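Local coordinates for formyltransferase PseJ (Anoxybacillus kamchatkensis G10, PDB 6EDK), which belongs to the formyl transferase family and holds a bound ligand in a pocket of its alpha/beta fold, at residues Lys36-Arg39 / Asp40-Ser44; Thr50-Gln53 / Asp54-Lys58; Tyr76-Pro80 / Asp81-Arg85; Pro167-Leu171 / Gly172-Gly176; Trp202-Val206 / Gln207-Gly211. All blocks are in the same frame, centred on the assembly; numbering follows the deposited sequence.

Contact 1. Residues Lys36-Arg39 / Asp40-Ser44; sequences KWLR and DFLES. With SO4 (sulfate ion), chain C.
D40 and R39, neighbours at the middle of helix 36-43, each join a salt bridge to a residue four positions away, the spacing that one helical turn brings together. D40 reaches back to K36. Its CG lies anti to the carbonyl carbon (chi1 -73°), which turns the carboxylate toward the preceding turn, while the lysine chain runs extended and bends at its last torsion to bring NZ round. NZ sits between the two oxygens, 3.3 Å from D40 OD2 and 3.4 Å from OD1, both bonds weak. Between the same two residues the backbone bond is much firmer, with D40 N 2.8 Å from K36 O and almost straight at 172°. R39 reaches forward instead, and its NH1 lies 3.2 Å from E43 OE2. The guanidinium and carboxylate planes stand 72° apart, and OE2 is met from above its own plane. The guanidinium has further partners, since NH1 also bonds V49 O and NE pairs with E34. On the buried side L38 CD1 packs 4.1 Å from L42 CG, facing helix 147-169. At the first turn a sulfate, probably from the crystallisation liquor, takes K36 N on its O1 at 2.9 Å and W37 N on its O4 at 3.3 Å, as anions often do at helix N-termini. The whole is the helical element of a beta-alpha-beta unit, strand 27-31, helix 36-43 and strand 48-52.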
# COMPACT_ATOMS: atom_id res chain seq x y z
N LYS A 36 -12.40 5.34 9.66
CA LYS A 36 -12.56 6.40 10.65
C LYS A 36 -11.33 6.54 11.53
O LYS A 36 -10.92 7.66 11.85
CB LYS A 36 -13.80 6.16 11.51
CG LYS A 36 -14.09 7.31 12.48
CD LYS A 36 -15.19 6.94 13.50
CE LYS A 36 -15.24 7.94 14.66
NZ LYS A 36 -15.12 9.35 14.18
N TRP A 37 -10.71 5.41 11.93
CA TRP A 37 -9.56 5.53 12.81
C TRP A 37 -8.45 6.34 12.16
O TRP A 37 -7.70 7.05 12.84
CB TRP A 37 -9.04 4.12 13.23
CG TRP A 37 -8.40 3.33 12.07
CD1 TRP A 37 -9.02 2.41 11.29
CD2 TRP A 37 -7.08 3.41 11.63
NE1 TRP A 37 -8.17 1.96 10.33
CE2 TRP A 37 -6.96 2.56 10.53
CE3 TRP A 37 -6.00 4.18 12.00
CZ2 TRP A 37 -5.77 2.47 9.79
CZ3 TRP A 37 -4.82 4.07 11.30
CH2 TRP A 37 -4.72 3.23 10.20
N LEU A 38 -8.28 6.19 10.84
CA LEU A 38 -7.22 6.92 10.16
C LEU A 38 -7.59 8.40 9.93
O LEU A 38 -6.75 9.29 10.12
CB LEU A 38 -6.94 6.23 8.83
CG LEU A 38 -5.83 6.82 7.94
CD1 LEU A 38 -4.58 7.04 8.68
CD2 LEU A 38 -5.63 5.89 6.76
N ARG A 39 -8.83 8.64 9.55
CA ARG A 39 -9.33 10.01 9.54
C ARG A 39 -9.06 10.69 10.87
O ARG A 39 -8.43 11.75 10.92
CB ARG A 39 -10.81 10.02 9.19
CG ARG A 39 -11.49 11.36 9.43
CD ARG A 39 -13.00 11.23 9.17
NE ARG A 39 -13.30 11.23 7.74
CZ ARG A 39 -13.34 12.34 6.98
NH1 ARG A 39 -13.08 13.54 7.52
NH2 ARG A 39 -13.62 12.23 5.68
N ASP A 40 -9.48 10.04 11.97
CA ASP A 40 -9.30 10.66 13.29
C ASP A 40 -7.84 10.88 13.61
O ASP A 40 -7.48 11.90 14.21
CB ASP A 40 -9.91 9.78 14.39
CG ASP A 40 -11.39 9.80 14.40
OD1 ASP A 40 -11.99 10.73 13.82
OD2 ASP A 40 -11.97 8.87 14.98
N PHE A 41 -6.97 9.89 13.30
CA PHE A 41 -5.54 10.06 13.58
C PHE A 41 -4.99 11.27 12.85
O PHE A 41 -4.29 12.11 13.42
CB PHE A 41 -4.76 8.76 13.13
CG PHE A 41 -3.26 8.92 13.19
CD1 PHE A 41 -2.57 8.75 14.39
CD2 PHE A 41 -2.52 9.17 12.06
CE1 PHE A 41 -1.18 8.90 14.47
CE2 PHE A 41 -1.15 9.33 12.12
CZ PHE A 41 -0.47 9.18 13.31
N LEU A 42 -5.34 11.40 11.59
CA LEU A 42 -4.81 12.48 10.79
C LEU A 42 -5.36 13.84 11.30
O LEU A 42 -4.62 14.82 11.36
CB LEU A 42 -5.21 12.30 9.33
CG LEU A 42 -4.51 11.12 8.60
CD1 LEU A 42 -5.11 10.95 7.22
CD2 LEU A 42 -3.05 11.41 8.53
N GLU A 43 -6.61 13.85 11.69
CA GLU A 43 -7.21 15.09 12.19
C GLU A 43 -6.66 15.48 13.55
O GLU A 43 -6.67 16.66 13.87
CB GLU A 43 -8.72 14.94 12.26
CG GLU A 43 -9.38 14.98 10.90
CD GLU A 43 -10.89 14.75 10.95
OE1 GLU A 43 -11.43 14.32 12.00
OE2 GLU A 43 -11.54 14.98 9.91
N SER A 44 -6.12 14.53 14.33
CA SER A 44 -5.46 14.92 15.57
C SER A 44 -4.19 15.69 15.34
O SER A 44 -3.59 16.14 16.32
CB SER A 44 -5.20 13.65 16.47
OG SER A 44 -4.16 12.83 15.97
S SO4 C . -13.19 1.95 10.82
O1 SO4 C . -13.85 2.88 9.87
O2 SO4 C . -14.21 1.07 11.40
O3 SO4 C . -12.20 1.11 10.12
O4 SO4 C . -12.52 2.68 11.92

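Contact 2. Residues Thr50-Gln53 / Asp54-Lys58; sequences TQYQ and DKLDK
Where edge strand 48-52 of the mixed sheet gives way to a loop, the last residue of the strand, Y52, presents the surface round which D54, K55 and L56 turn. With CG anti to the backbone N (chi1 -161°), the ring swings alongside the departing chain. Over one face sits D54 N, 3.6 Å above the ring plane and displaced toward the rim. The D54 carbonyl follows, its O 3.3 Å from Y52 CE2, and that oxygen is itself hydrogen-bonded by the hydroxyl of Y74. The D54 side chain crosses the tyrosine at about a right angle, its CB 3.9 Å from Y52 OH.

L56 supplies the apolar part of the contact. Its side chain and that of Y52 run past each other in opposite directions, and the leucine also touches L31 of strand 27-31 and I82 of helix 80-85, so that it sits between the sheet and that helix. Its methyl CD2 comes 3.6 Å from Y52 CE2, approaching obliquely. The same ring carbon has K55 O beside it at 3.5 Å, lying at the ring edge in the plane.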
# COMPACT_ATOMS: atom_id res chain seq x y z
N THR A 50 -10.53 14.59 3.82
CA THR A 50 -11.64 14.11 3.01
C THR A 50 -11.26 12.76 2.47
O THR A 50 -10.08 12.45 2.36
CB THR A 50 -11.94 15.05 1.81
OG1 THR A 50 -10.84 15.02 0.90
CG2 THR A 50 -12.16 16.50 2.30
N GLN A 51 -12.28 11.96 2.12
CA GLN A 51 -12.09 10.60 1.66
C GLN A 51 -12.82 10.41 0.36
O GLN A 51 -13.88 10.98 0.14
CB GLN A 51 -12.59 9.56 2.70
CG GLN A 51 -12.61 8.08 2.20
CD GLN A 51 -13.93 7.62 1.54
OE1 GLN A 51 -14.97 8.28 1.67
NE2 GLN A 51 -13.89 6.46 0.82
N TYR A 52 -12.27 9.53 -0.48
CA TYR A 52 -12.87 9.21 -1.78
C TYR A 52 -12.46 7.82 -2.21
O TYR A 52 -11.29 7.44 -2.07
CB TYR A 52 -12.39 10.23 -2.81
CG TYR A 52 -13.27 10.31 -4.05
CD1 TYR A 52 -14.58 10.76 -3.94
CD2 TYR A 52 -12.78 9.98 -5.28
CE1 TYR A 52 -15.38 10.85 -5.05
CE2 TYR A 52 -13.57 10.05 -6.42
CZ TYR A 52 -14.88 10.50 -6.29
OH TYR A 52 -15.71 10.61 -7.41
N GLN A 53 -13.39 7.07 -2.79
CA GLN A 53 -13.02 5.74 -3.25
C GLN A 53 -13.26 5.44 -4.71
O GLN A 53 -12.95 4.33 -5.15
CB GLN A 53 -13.71 4.67 -2.39
CG GLN A 53 -15.16 4.86 -2.15
CD GLN A 53 -15.75 3.63 -1.47
OE1 GLN A 53 -15.09 3.00 -0.63
NE2 GLN A 53 -16.98 3.26 -1.84
N ASP A 54 -13.72 6.41 -5.52
CA ASP A 54 -14.05 6.13 -6.91
C ASP A 54 -12.97 6.67 -7.84
O ASP A 54 -12.01 7.32 -7.42
CB ASP A 54 -15.43 6.74 -7.26
CG ASP A 54 -16.59 6.06 -6.53
OD1 ASP A 54 -16.46 4.91 -6.05
OD2 ASP A 54 -17.66 6.69 -6.44
N LYS A 55 -13.14 6.43 -9.15
CA LYS A 55 -12.19 6.94 -10.14
C LYS A 55 -12.09 8.46 -10.10
O LYS A 55 -13.04 9.15 -9.73
CB LYS A 55 -12.58 6.53 -11.56
CG LYS A 55 -12.57 5.03 -11.78
CD LYS A 55 -13.14 4.66 -13.15
CE LYS A 55 -13.52 3.16 -13.20
NZ LYS A 55 -13.97 2.68 -14.54
N LEU A 56 -10.93 8.97 -10.49
CA LEU A 56 -10.62 10.39 -10.44
C LEU A 56 -10.17 10.84 -11.81
O LEU A 56 -9.10 10.45 -12.27
CB LEU A 56 -9.52 10.69 -9.43
CG LEU A 56 -9.92 10.71 -7.98
CD1 LEU A 56 -8.60 10.77 -7.24
CD2 LEU A 56 -10.76 11.88 -7.66
N ASP A 57 -10.97 11.69 -12.45
CA ASP A 57 -10.49 12.46 -13.58
C ASP A 57 -9.59 13.54 -13.03
O ASP A 57 -9.78 14.02 -11.90
CB ASP A 57 -11.69 13.06 -14.34
CG ASP A 57 -11.29 13.75 -15.66
OD1 ASP A 57 -10.78 14.90 -15.61
OD2 ASP A 57 -11.46 13.14 -16.73
N LYS A 58 -8.62 13.96 -13.84
CA LYS A 58 -7.70 14.99 -13.36
C LYS A 58 -8.38 16.33 -13.10
O LYS A 58 -7.82 17.16 -12.37
CB LYS A 58 -6.55 15.19 -14.36
CG LYS A 58 -6.90 15.91 -15.65
CD LYS A 58 -5.68 15.86 -16.60
CE LYS A 58 -5.95 16.46 -17.98
NZ LYS A 58 -5.33 15.63 -19.08

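Contact 3. Residues Tyr76-Pro80 / Asp81-Arg85; sequences YIIHP and DIVER. With 1YA (N-{4-[{[(6S)-2-amino-4-oxo-3,4,5,6,7,8-hexahydropteridin-6-yl]methyl}(formyl)amino]benzoyl}-L-glutamic acid), chain D.
H79 is the N-cap of helix 80-85, its side chain accepting from D81 N at the point where the loop that lines the ligand pocket winds into the helix. The histidine can be followed outward. CB rests 4.1 Å from I82 CD1, an apolar contact at the base of the side chain. From there CG lies anti to the backbone N (chi1 -171°), which swings the ring toward the first helical turn, with P80 CD over one face near the rim. ND1 is the capping atom: it accepts from D81 N at 3.0 Å in a nearly straight bond, the donor tilted 20° from the ring plane. Further along, CE1 lies 3.2 Å from D81 OD2, the two side chains pointing the same way with their planes 54° apart; the carboxylate has its polar partner in K58. H79 thus serves the helix twice, since its carbonyl O also accepts from V83 N at 3.0 Å.

Just before the cap, I78 turns its side chain into the interior, CG2 meeting I82 CG2 at 3.6 Å, the two side chains crossing at about a right angle. The backbone beside it reads the pterin edge of 1YA, whose other hydrogen-bonding partners include D125, D129 and L188. Ligand N8 donates to Y76 O at 2.8 Å, and NA2 donates to I78 O at 3.0 Å. Between these two donations the direction reverses, with I78 N donating to N1 across 2.9 Å, again almost in line.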
# COMPACT_ATOMS: atom_id res chain seq x y z
N TYR A 76 -8.07 2.07 -8.02
CA TYR A 76 -7.81 2.49 -9.39
C TYR A 76 -6.42 3.05 -9.57
O TYR A 76 -5.77 3.57 -8.63
CB TYR A 76 -8.87 3.55 -9.82
CG TYR A 76 -10.28 3.07 -9.57
CD1 TYR A 76 -10.91 2.19 -10.44
CD2 TYR A 76 -10.98 3.45 -8.40
CE1 TYR A 76 -12.19 1.73 -10.20
CE2 TYR A 76 -12.27 2.99 -8.16
CZ TYR A 76 -12.87 2.13 -9.07
OH TYR A 76 -14.13 1.66 -8.84
N ILE A 77 -5.96 2.96 -10.81
CA ILE A 77 -4.73 3.60 -11.23
C ILE A 77 -4.94 5.11 -11.24
O ILE A 77 -5.95 5.59 -11.77
CB ILE A 77 -4.30 3.07 -12.61
CG1 ILE A 77 -4.21 1.54 -12.52
CG2 ILE A 77 -3.00 3.70 -13.06
CD1 ILE A 77 -4.17 0.82 -13.84
N ILE A 78 -4.05 5.84 -10.62
CA ILE A 78 -4.12 7.29 -10.56
C ILE A 78 -3.48 7.88 -11.81
O ILE A 78 -2.32 7.57 -12.15
CB ILE A 78 -3.43 7.83 -9.29
CG1 ILE A 78 -4.22 7.34 -8.05
CG2 ILE A 78 -3.40 9.34 -9.27
CD1 ILE A 78 -3.45 7.54 -6.76
N HIS A 79 -4.23 8.75 -12.48
CA HIS A 79 -3.83 9.26 -13.79
C HIS A 79 -2.51 10.01 -13.71
O HIS A 79 -2.25 10.71 -12.73
CB HIS A 79 -4.94 10.19 -14.30
CG HIS A 79 -4.76 10.62 -15.72
ND1 HIS A 79 -3.89 11.62 -16.09
CD2 HIS A 79 -5.33 10.16 -16.85
CE1 HIS A 79 -3.94 11.77 -17.40
NE2 HIS A 79 -4.81 10.90 -17.89
N PRO A 80 -1.65 9.91 -14.74
CA PRO A 80 -0.30 10.51 -14.65
C PRO A 80 -0.26 12.01 -14.46
O PRO A 80 0.67 12.55 -13.83
CB PRO A 80 0.35 10.11 -15.99
CG PRO A 80 -0.44 8.96 -16.48
CD PRO A 80 -1.83 9.13 -15.98
N ASP A 81 -1.29 12.71 -14.95
CA ASP A 81 -1.33 14.15 -14.72
C ASP A 81 -1.59 14.44 -13.26
O ASP A 81 -1.03 15.39 -12.68
CB ASP A 81 -2.40 14.78 -15.62
CG ASP A 81 -2.03 14.69 -17.12
OD1 ASP A 81 -0.83 14.54 -17.44
OD2 ASP A 81 -2.93 14.75 -17.96
N ILE A 82 -2.40 13.61 -12.61
CA ILE A 82 -2.57 13.75 -11.15
C ILE A 82 -1.25 13.44 -10.44
O ILE A 82 -0.82 14.18 -9.52
CB ILE A 82 -3.70 12.82 -10.68
CG1 ILE A 82 -5.05 13.19 -11.34
CG2 ILE A 82 -3.91 12.93 -9.20
CD1 ILE A 82 -6.17 12.21 -10.96
N VAL A 83 -0.57 12.37 -10.88
CA VAL A 83 0.73 12.00 -10.32
C VAL A 83 1.70 13.15 -10.41
O VAL A 83 2.35 13.52 -9.42
CB VAL A 83 1.26 10.75 -11.04
CG1 VAL A 83 2.73 10.51 -10.69
CG2 VAL A 83 0.41 9.56 -10.70
N GLU A 84 1.79 13.79 -11.61
CA GLU A 84 2.74 14.90 -11.76
C GLU A 84 2.32 16.08 -10.89
O GLU A 84 3.16 16.68 -10.22
CB GLU A 84 2.84 15.33 -13.22
CG GLU A 84 3.99 16.32 -13.47
CD GLU A 84 5.37 15.67 -13.28
OE1 GLU A 84 5.48 14.43 -13.36
OE2 GLU A 84 6.35 16.42 -13.05
N ARG A 85 1.02 16.40 -10.87
CA ARG A 85 0.59 17.53 -10.06
C ARG A 85 0.92 17.33 -8.60
O ARG A 85 1.19 18.28 -7.88
CB ARG A 85 -0.93 17.71 -10.24
CG ARG A 85 -1.55 18.73 -9.29
CD ARG A 85 -3.04 18.93 -9.69
NE ARG A 85 -3.75 19.73 -8.69
CZ ARG A 85 -5.08 19.81 -8.61
NH1 ARG A 85 -5.85 19.12 -9.43
NH2 ARG A 85 -5.63 20.56 -7.66
N1 1YA D . -1.90 4.57 -9.11
C2 1YA D . -0.54 4.88 -9.61
NA2 1YA D . -0.37 5.70 -10.80
N3 1YA D . 0.71 4.42 -8.92
C4 1YA D . 0.64 3.56 -7.73
O4 1YA D . 1.68 3.20 -7.22
C4A 1YA D . -0.73 3.24 -7.23
N5 1YA D . -0.86 2.51 -6.08
C6 1YA D . -2.24 1.83 -5.91
C7 1YA D . -3.32 2.62 -6.18
N8 1YA D . -3.25 3.50 -7.47
C8A 1YA D . -2.02 3.78 -7.91
C9 1YA D . -2.19 0.61 -6.86
N10 1YA D . -3.38 -0.26 -6.76
C11 1YA D . -5.03 -1.84 -10.32
C12 1YA D . -5.82 -1.04 -9.52
C13 1YA D . -5.29 -0.50 -8.36
C14 1YA D . -3.98 -0.79 -8.02
C15 1YA D . -3.20 -1.60 -8.81
C16 1YA D . -3.73 -2.13 -9.98
C17 1YA D . -5.59 -2.48 -11.62
N 1YA D . -5.27 -3.92 -11.77
CA 1YA D . -5.70 -4.75 -12.92
CB 1YA D . -4.96 -4.31 -14.20
CG 1YA D . -3.67 -3.53 -13.91
CD 1YA D . -2.75 -3.43 -15.14
OE1 1YA D . -1.57 -3.01 -15.02
OE2 1YA D . -3.18 -3.77 -16.27
CT 1YA D . -5.43 -6.24 -12.59
O2 1YA D . -4.86 -6.60 -11.51
O1 1YA D . -5.78 -7.14 -13.39
C18 1YA D . -3.95 -0.67 -5.49
O5 1YA D . -3.50 -0.28 -4.47
O 1YA D . -6.22 -1.86 -12.39

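Contact 4. Residues Pro167-Leu171 / Gly172-Gly176; sequences PLIRL and GKIRG
This is a helix-ending contact, in which L168 and I169 of helix 147-169 receive the backbone of G172 and K173 as the chain turns off in a Schellman motif. Two bonds define it. K173 N reaches back five residues to L168 O at 3.3 Å, and inside it G172 N bonds I169 O at 3.0 Å, closing a type I beta turn from I169 to G172. The inner donor stands well above the carbonyl plane, 62° out of it, although the N-H itself points fairly straight at the oxygen. L168 O is gripped by two donors, L171 N as well as K173 N, which arrive from opposite faces of its plane. G172 is the C-prime residue, and its positive phi of 67° is a conformation that glycine adopts easily.

Side chains pack beside the turn. K173 extends beyond CG and crosses L168 at about a right angle, its CD 3.8 Å from L168 CD2. Farther out it runs alongside L171 in the same direction, with K173 CE 4.0 Å from L171 CB, so that the aliphatic stem of the lysine touches both leucines. I174 turns inward instead and sets its CD1 4.3 Å from L168 CB and 4.4 Å from I169 CG1.

Beneath the turn lies edge strand 133-138, where I134 receives both I169 and I174. The hydroxyl of Y123, from the adjacent strand 118-123, is hydrogen-bonded to I174 O, and R170 forms a salt bridge with D47 just ahead of strand 48-52.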
# COMPACT_ATOMS: atom_id res chain seq x y z
N PRO A 167 4.41 11.64 11.51
CA PRO A 167 4.93 12.95 12.00
C PRO A 167 6.11 13.48 11.20
O PRO A 167 6.25 14.70 11.08
CB PRO A 167 5.33 12.67 13.45
CG PRO A 167 4.42 11.53 13.89
CD PRO A 167 4.29 10.66 12.63
N LEU A 168 6.96 12.62 10.67
CA LEU A 168 8.04 13.03 9.79
C LEU A 168 7.54 13.24 8.37
O LEU A 168 7.89 14.24 7.74
CB LEU A 168 9.17 11.99 9.82
CG LEU A 168 9.88 11.84 11.18
CD1 LEU A 168 10.79 10.64 11.20
CD2 LEU A 168 10.69 13.10 11.54
N ILE A 169 6.79 12.26 7.81
CA ILE A 169 6.34 12.39 6.43
C ILE A 169 5.53 13.66 6.25
O ILE A 169 5.59 14.33 5.22
CB ILE A 169 5.50 11.16 6.02
CG1 ILE A 169 6.34 9.92 6.13
CG2 ILE A 169 4.95 11.36 4.59
CD1 ILE A 169 5.51 8.61 5.96
N ARG A 170 4.73 13.99 7.26
CA ARG A 170 3.85 15.15 7.21
C ARG A 170 4.61 16.44 6.91
O ARG A 170 4.04 17.39 6.36
CB ARG A 170 3.16 15.27 8.57
CG ARG A 170 2.04 16.21 8.59
CD ARG A 170 1.37 16.05 9.91
NE ARG A 170 0.57 17.23 10.18
CZ ARG A 170 1.03 18.30 10.82
NH1 ARG A 170 2.28 18.31 11.30
NH2 ARG A 170 0.22 19.34 11.00
N LEU A 171 5.89 16.48 7.27
CA LEU A 171 6.72 17.68 7.13
C LEU A 171 7.78 17.54 6.05
O LEU A 171 8.77 18.27 6.08
CB LEU A 171 7.35 17.99 8.48
CG LEU A 171 6.33 18.17 9.60
CD1 LEU A 171 7.00 18.40 10.92
CD2 LEU A 171 5.40 19.33 9.24
N GLY A 172 7.60 16.62 5.11
CA GLY A 172 8.54 16.46 4.01
C GLY A 172 9.93 15.97 4.38
O GLY A 172 10.89 16.20 3.63
N LYS A 173 10.05 15.23 5.49
CA LYS A 173 11.38 14.90 6.01
C LYS A 173 11.97 13.58 5.52
O LYS A 173 13.12 13.29 5.87
CB LYS A 173 11.34 14.91 7.54
CG LYS A 173 11.17 16.30 8.09
CD LYS A 173 11.36 16.33 9.59
CE LYS A 173 10.91 17.64 10.19
NZ LYS A 173 10.91 17.57 11.70
N ILE A 174 11.25 12.78 4.71
CA ILE A 174 11.82 11.58 4.10
C ILE A 174 11.55 11.66 2.61
O ILE A 174 10.44 11.37 2.16
CB ILE A 174 11.25 10.29 4.69
CG1 ILE A 174 11.24 10.39 6.22
CG2 ILE A 174 12.06 9.02 4.26
CD1 ILE A 174 10.56 9.20 6.93
N ARG A 175 12.56 12.07 1.83
CA ARG A 175 12.39 12.29 0.39
C ARG A 175 12.30 10.98 -0.41
O ARG A 175 11.92 11.01 -1.59
CB ARG A 175 13.55 13.15 -0.14
CG ARG A 175 13.55 13.42 -1.65
CD ARG A 175 14.78 14.27 -2.08
NE ARG A 175 14.83 15.55 -1.37
CZ ARG A 175 15.84 15.98 -0.62
NH1 ARG A 175 16.95 15.26 -0.46
NH2 ARG A 175 15.75 17.17 -0.02
N GLY A 176 12.64 9.86 0.19
CA GLY A 176 12.52 8.59 -0.50
C GLY A 176 13.74 8.26 -1.34
O GLY A 176 14.56 9.12 -1.65

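Contact 5. Residues Trp202-Val206 / Gln207-Gly211; sequences WDTPV and QKLIG
V206 and L209 are joined by the main polar link of this turn, a backbone bond in which L209 N donates to V206 O at 2.7 Å. The N-H points well, at 159°, but the donor stands above the carbonyl plane by 52°. A second bond of the same spacing, from K208 N to P205 O, is weak at 3.5 Å. Together they wind residues 205 to 209 into a compact turn. The one side-chain hydroxyl here, T204 OG1, has its hydrogen-bonding partners outside the turn, in G201 O and D200 N.

Packing contacts follow. T204 sends its methyl CG2 to L209 CD2, 4.1 Å away, the two side chains crossing at about a right angle. The first torsion of the threonine (chi1 -55°) divides its branches, with CG2 anti to the backbone N and facing the leucine, while OG1 sits beside the backbone N. On the more exposed side P205 and K208 lie next to each other and point the same way: the extended lysine carries its CE to 4.2 Å from P205 CG. I210 adds a contact with the main chain, its CG1 3.5 Å from V206 O.

Outward packing gives the turn its place. V206 leans on L147 and F111, L209 on L147, L108, L197 and L198, and I210 on F111. The arrangement is that of an irregular C-terminal segment whose V206 and L209 pack against the start of helix 147-169 and, together with I210, against helix 106-112.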
# COMPACT_ATOMS: atom_id res chain seq x y z
N TRP A 202 -9.31 -18.20 2.94
CA TRP A 202 -8.44 -17.39 3.79
C TRP A 202 -7.76 -18.24 4.85
O TRP A 202 -6.66 -17.91 5.29
CB TRP A 202 -9.29 -16.30 4.46
CG TRP A 202 -9.51 -15.10 3.64
CD1 TRP A 202 -10.69 -14.71 3.02
CD2 TRP A 202 -8.55 -14.07 3.35
NE1 TRP A 202 -10.50 -13.53 2.36
CE2 TRP A 202 -9.20 -13.10 2.55
CE3 TRP A 202 -7.20 -13.90 3.67
CZ2 TRP A 202 -8.54 -11.96 2.08
CZ3 TRP A 202 -6.54 -12.77 3.17
CH2 TRP A 202 -7.22 -11.81 2.40
N ASP A 203 -8.38 -19.34 5.26
CA ASP A 203 -7.82 -20.16 6.32
C ASP A 203 -6.96 -21.31 5.80
O ASP A 203 -6.66 -22.24 6.56
CB ASP A 203 -8.94 -20.66 7.24
CG ASP A 203 -9.75 -19.50 7.88
OD1 ASP A 203 -9.16 -18.51 8.42
OD2 ASP A 203 -10.98 -19.58 7.82
N THR A 204 -6.50 -21.23 4.54
CA THR A 204 -5.49 -22.16 4.04
C THR A 204 -4.16 -21.94 4.77
O THR A 204 -3.66 -20.80 4.81
CB THR A 204 -5.30 -21.98 2.56
OG1 THR A 204 -6.58 -22.11 1.89
CG2 THR A 204 -4.31 -23.00 2.06
N PRO A 205 -3.59 -22.98 5.35
CA PRO A 205 -2.22 -22.87 5.89
C PRO A 205 -1.25 -22.45 4.80
O PRO A 205 -1.34 -22.90 3.65
CB PRO A 205 -1.93 -24.28 6.41
CG PRO A 205 -3.30 -24.87 6.64
CD PRO A 205 -4.17 -24.33 5.61
N VAL A 206 -0.34 -21.53 5.15
CA VAL A 206 0.58 -21.05 4.12
C VAL A 206 1.62 -22.12 3.78
O VAL A 206 2.15 -22.13 2.67
CB VAL A 206 1.27 -19.71 4.56
CG1 VAL A 206 0.20 -18.60 4.76
CG2 VAL A 206 2.07 -19.86 5.77
N GLN A 207 1.91 -23.02 4.72
CA GLN A 207 2.90 -24.08 4.46
C GLN A 207 2.56 -24.82 3.17
O GLN A 207 3.46 -25.13 2.38
CB GLN A 207 2.93 -25.04 5.66
CG GLN A 207 4.25 -25.77 5.90
CD GLN A 207 5.47 -24.83 5.97
OE1 GLN A 207 5.53 -23.89 6.79
NE2 GLN A 207 6.44 -25.08 5.10
N LYS A 208 1.27 -25.03 2.88
CA LYS A 208 0.82 -25.69 1.66
C LYS A 208 1.14 -24.92 0.40
O LYS A 208 1.08 -25.49 -0.71
CB LYS A 208 -0.70 -25.90 1.71
CG LYS A 208 -1.16 -26.74 2.88
CD LYS A 208 -2.65 -27.08 2.79
CE LYS A 208 -3.03 -28.04 3.91
NZ LYS A 208 -4.51 -28.10 4.16
N LEU A 209 1.47 -23.62 0.52
CA LEU A 209 1.58 -22.73 -0.61
C LEU A 209 3.02 -22.40 -0.97
O LEU A 209 3.27 -21.95 -2.10
CB LEU A 209 0.82 -21.43 -0.30
CG LEU A 209 -0.58 -21.59 0.21
CD1 LEU A 209 -1.31 -20.23 0.37
CD2 LEU A 209 -1.38 -22.46 -0.74
N ILE A 210 3.95 -22.62 -0.06
CA ILE A 210 5.29 -22.06 -0.21
C ILE A 210 5.96 -22.70 -1.40
O ILE A 210 6.07 -23.93 -1.47
CB ILE A 210 6.12 -22.25 1.05
CG1 ILE A 210 5.56 -21.35 2.17
CG2 ILE A 210 7.60 -21.93 0.75
CD1 ILE A 210 6.10 -21.65 3.49
N GLY A 211 6.39 -21.87 -2.34
CA GLY A 211 7.13 -22.28 -3.51
C GLY A 211 6.30 -22.87 -4.63
O GLY A 211 6.88 -23.27 -5.64

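Along the chain the five contacts follow in series, each local, yet the fold brings some of them together. Contacts 1 and 2 lie on consecutive elements, helix 36-43 and strand 48-52; their centres are about 19 Å apart, and the guanidinium of R39 packs on T50 and Q51. Contacts 2 and 3 are closer, about 11 Å between centres, and are joined by the salt bridge of K58 NZ to D81 OD2 at 2.8 Å, which links the loop after strand 48-52 to the pocket-lining helix 80-85. Helix 147-169 ends in contact 4 and is also touched by contacts 1 and 5. Contact 5, its centre about 34 to 37 Å from those of the others, lies in the C-terminal region, on the opposite side of the chain's centre from contacts 2, 3 and 4.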